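Local coordinates for ATP/GTP-binding site-containing protein A (Brucella abortus, PDB 6NTR) that functions in the periplasm to maintain cell envelope integrity and has a beta-barrel-like fold, at residues 77-85 with 148-156. Sequence-based numbering, arbitrary orientation. Where two conformers were deposited one is given.
Sequences KDFRFVNKT and LFDASEDAD
Phe81 lays its ring across the methyl of Ala151, where the segment 148-156, mostly loop, passes over strand 78-87. Phe81 CB lies 3.7 Å from Ala151 CB, and Phe81 CG comes closer still, 3.3 Å from the same methyl. With CG between backbone N and carbonyl carbon (chi1 58°), the ring turns one face to that methyl, which sits 23° off the ring normal in a CH-pi contact; a side chain no larger than alanine's lets the loop come this near. Farther out, Phe81 CE1 meets Ala155 CB at 3.7 Å, while Phe81 CE2 reaches Phe149 CE2. Phe149 turns its edge toward the Phe81 face, an offset edge-to-face pair with planes at 71°.

Phe79 flanks this cluster, its CE2 3.8 Å from Ala151 CB and its ring edge toward Asp150 O. Two residues beyond Phe81 the strand turns polar: the amide nitrogen Asn83 ND2 lies beside Ala151 O, 2.7 Å away. An Asx turn, Ser152 N to Asp150 OD1, shapes the loop. Phe125 stacks on Phe79, Leu110 of strand 105-112 touches Phe81 and Val108 touches Phe149; through these three phenylalanines the loop joining strands 143-148 and 159-165 lies over strand 78-87.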
loop_
_atom_site.group_PDB
_atom_site.type_symbol
_atom_site.label_atom_id
_atom_site.label_comp_id
_atom_site.label_asym_id
_atom_site.label_seq_id
_atom_site.Cartn_x
_atom_site.Cartn_y
_atom_site.Cartn_z
ATOM N N LYS A 77 3.492 -17.067 6.479
ATOM C CA LYS A 77 4.843 -17.483 6.129
ATOM C C LYS A 77 5.081 -17.547 4.629
ATOM O O LYS A 77 6.231 -17.695 4.202
ATOM C CB LYS A 77 5.170 -18.854 6.750
ATOM C CG LYS A 77 5.665 -18.791 8.192
ATOM C CD LYS A 77 6.307 -20.100 8.634
ATOM C CE LYS A 77 7.120 -19.908 9.913
ATOM N NZ LYS A 77 7.896 -21.121 10.310
ATOM N N ASP A 78 4.048 -17.427 3.823
ATOM C CA ASP A 78 4.222 -17.415 2.387
ATOM C C ASP A 78 3.554 -16.176 1.808
ATOM O O ASP A 78 2.624 -15.622 2.399
ATOM C CB ASP A 78 3.643 -18.672 1.762
ATOM C CG ASP A 78 3.914 -18.751 0.281
ATOM O OD1 ASP A 78 5.097 -18.607 -0.109
ATOM O OD2 ASP A 78 2.940 -18.899 -0.491
ATOM N N PHE A 79 4.036 -15.750 0.640
ATOM C CA PHE A 79 3.566 -14.514 0.021
ATOM C C PHE A 79 3.812 -14.615 -1.479
ATOM O O PHE A 79 4.962 -14.538 -1.919
ATOM C CB PHE A 79 4.286 -13.311 0.630
ATOM C CG PHE A 79 3.781 -11.985 0.164
ATOM C CD1 PHE A 79 2.456 -11.644 0.299
ATOM C CD2 PHE A 79 4.649 -11.054 -0.367
ATOM C CE1 PHE A 79 1.998 -10.412 -0.111
ATOM C CE2 PHE A 79 4.199 -9.825 -0.777
ATOM C CZ PHE A 79 2.869 -9.505 -0.651
ATOM N N ARG A 80 2.749 -14.822 -2.252
ATOM C CA ARG A 80 2.830 -14.870 -3.707
ATOM C C ARG A 80 2.475 -13.503 -4.282
ATOM O O ARG A 80 1.529 -12.861 -3.824
ATOM C CB ARG A 80 1.892 -15.941 -4.279
ATOM C CG ARG A 80 2.325 -17.391 -4.033
ATOM C CD ARG A 80 1.448 -18.406 -4.796
ATOM N NE ARG A 80 0.389 -18.983 -3.968
ATOM C CZ ARG A 80 0.510 -20.116 -3.287
ATOM N NH1 ARG A 80 1.646 -20.797 -3.335
ATOM N NH2 ARG A 80 -0.505 -20.571 -2.564
ATOM N N PHE A 81 3.225 -13.066 -5.297
ATOM C CA PHE A 81 3.058 -11.710 -5.836
ATOM C C PHE A 81 3.328 -11.569 -7.344
ATOM O O PHE A 81 4.279 -12.156 -7.867
ATOM C CB PHE A 81 3.958 -10.720 -5.064
ATOM C CG PHE A 81 5.425 -11.065 -5.084
ATOM C CD1 PHE A 81 6.260 -10.571 -6.076
ATOM C CD2 PHE A 81 5.968 -11.851 -4.090
ATOM C CE1 PHE A 81 7.594 -10.873 -6.078
ATOM C CE2 PHE A 81 7.299 -12.159 -4.096
ATOM C CZ PHE A 81 8.114 -11.671 -5.086
ATOM N N VAL A 82 2.505 -10.744 -8.022
ATOM C CA VAL A 82 2.650 -10.398 -9.445
ATOM C C VAL A 82 2.511 -8.885 -9.620
ATOM O O VAL A 82 1.499 -8.303 -9.216
ATOM C CB VAL A 82 1.604 -11.103 -10.356
ATOM C CG1 VAL A 82 1.908 -10.883 -11.843
ATOM C CG2 VAL A 82 1.507 -12.585 -10.105
ATOM N N ASN A 83 3.478 -8.266 -10.298
ATOM C CA ASN A 83 3.456 -6.827 -10.547
ATOM C C ASN A 83 3.509 -6.541 -12.032
ATOM O O ASN A 83 4.560 -6.713 -12.650
ATOM C CB ASN A 83 4.628 -6.120 -9.873
ATOM C CG ASN A 83 4.259 -5.551 -8.552
ATOM O OD1 ASN A 83 3.084 -5.414 -8.225
ATOM N ND2 ASN A 83 5.258 -5.156 -7.800
ATOM N N LYS A 84 2.413 -6.037 -12.590
ATOM C CA LYS A 84 2.402 -5.575 -13.968
ATOM C C LYS A 84 2.228 -4.066 -14.012
ATOM O O LYS A 84 1.448 -3.496 -13.242
ATOM C CB LYS A 84 1.313 -6.275 -14.793
ATOM C CG LYS A 84 1.814 -7.502 -15.544
ATOM C CD LYS A 84 0.705 -8.459 -15.969
ATOM C CE LYS A 84 1.316 -9.748 -16.511
ATOM N NZ LYS A 84 0.351 -10.809 -16.895
ATOM N N THR A 85 2.968 -3.434 -14.925
ATOM C CA THR A 85 2.991 -1.987 -15.098
ATOM C C THR A 85 2.861 -1.673 -16.585
ATOM O O THR A 85 3.726 -2.059 -17.380
ATOM C CB THR A 85 4.297 -1.403 -14.540
ATOM O OG1 THR A 85 4.536 -1.925 -13.222
ATOM C CG2 THR A 85 4.224 0.115 -14.472
ATOM N N LEU A 148 9.279 -4.480 6.546
ATOM C CA LEU A 148 8.256 -5.106 5.727
ATOM C C LEU A 148 8.787 -5.521 4.373
ATOM O O LEU A 148 9.726 -4.934 3.878
ATOM C CB LEU A 148 7.119 -4.122 5.518
ATOM C CG LEU A 148 6.030 -4.495 4.532
ATOM C CD1 LEU A 148 5.105 -5.493 5.178
ATOM C CD2 LEU A 148 5.249 -3.263 4.146
ATOM N N PHE A 149 8.163 -6.525 3.772
ATOM C CA PHE A 149 8.487 -6.951 2.419
ATOM C C PHE A 149 7.143 -6.852 1.741
ATOM O O PHE A 149 6.219 -7.532 2.133
ATOM C CB PHE A 149 8.981 -8.389 2.350
ATOM C CG PHE A 149 9.278 -8.840 0.956
ATOM C CD1 PHE A 149 10.357 -8.334 0.277
ATOM C CD2 PHE A 149 8.457 -9.731 0.315
ATOM C CE1 PHE A 149 10.627 -8.721 -1.012
ATOM C CE2 PHE A 149 8.718 -10.126 -0.980
ATOM C CZ PHE A 149 9.804 -9.621 -1.643
ATOM N N ASP A 150 7.019 -5.996 0.744
ATOM C CA ASP A 150 5.736 -5.834 0.085
ATOM C C ASP A 150 5.711 -6.202 -1.406
ATOM O O ASP A 150 4.675 -6.177 -2.040
ATOM C CB ASP A 150 5.207 -4.423 0.317
ATOM C CG ASP A 150 6.129 -3.367 -0.198
ATOM O OD1 ASP A 150 7.197 -3.708 -0.712
ATOM O OD2 ASP A 150 5.784 -2.185 -0.090
ATOM N N ALA A 151 6.869 -6.532 -1.942
ATOM C CA ALA A 151 6.985 -6.927 -3.338
ATOM C C ALA A 151 6.595 -5.804 -4.274
ATOM O O ALA A 151 6.073 -6.048 -5.360
ATOM C CB ALA A 151 6.150 -8.167 -3.645
ATOM N N SER A 152 6.829 -4.575 -3.854
ATOM C CA SER A 152 6.675 -3.457 -4.756
ATOM C C SER A 152 8.033 -3.089 -5.344
ATOM O O SER A 152 9.084 -3.536 -4.882
ATOM C CB SER A 152 6.038 -2.281 -4.037
ATOM O OG SER A 152 6.888 -1.827 -3.002
ATOM N N GLU A 153 7.989 -2.271 -6.394
ATOM C CA GLU A 153 9.156 -1.977 -7.217
ATOM C C GLU A 153 9.804 -3.280 -7.652
ATOM O O GLU A 153 9.125 -4.115 -8.249
ATOM C CB GLU A 153 10.103 -1.052 -6.468
ATOM C CG GLU A 153 9.371 0.235 -6.128
ATOM C CD GLU A 153 10.196 1.254 -5.402
ATOM O OE1 GLU A 153 11.283 0.925 -4.892
ATOM O OE2 GLU A 153 9.734 2.402 -5.335
ATOM N N ASP A 154 11.080 -3.495 -7.374
ATOM C CA ASP A 154 11.737 -4.728 -7.809
ATOM C C ASP A 154 11.589 -5.972 -6.917
ATOM O O ASP A 154 12.068 -7.041 -7.251
ATOM C CB ASP A 154 13.198 -4.464 -8.170
ATOM C CG ASP A 154 13.347 -3.439 -9.281
ATOM O OD1 ASP A 154 12.388 -3.219 -10.027
ATOM O OD2 ASP A 154 14.423 -2.838 -9.409
ATOM N N ALA A 155 10.942 -5.836 -5.776
ATOM C CA ALA A 155 10.735 -6.974 -4.895
ATOM C C ALA A 155 12.035 -7.628 -4.490
ATOM O O ALA A 155 12.104 -8.837 -4.344
ATOM C CB ALA A 155 9.829 -7.991 -5.555
ATOM N N ASP A 156 13.059 -6.815 -4.306
ATOM C CA ASP A 156 14.373 -7.294 -3.931
ATOM C C ASP A 156 14.869 -6.754 -2.596
ATOM O O ASP A 156 16.069 -6.635 -2.406
ATOM C CB ASP A 156 15.360 -6.899 -5.012
ATOM C CG ASP A 156 15.129 -5.499 -5.518
ATOM O OD1 ASP A 156 14.168 -4.853 -5.058
ATOM O OD2 ASP A 156 15.908 -5.039 -6.372
#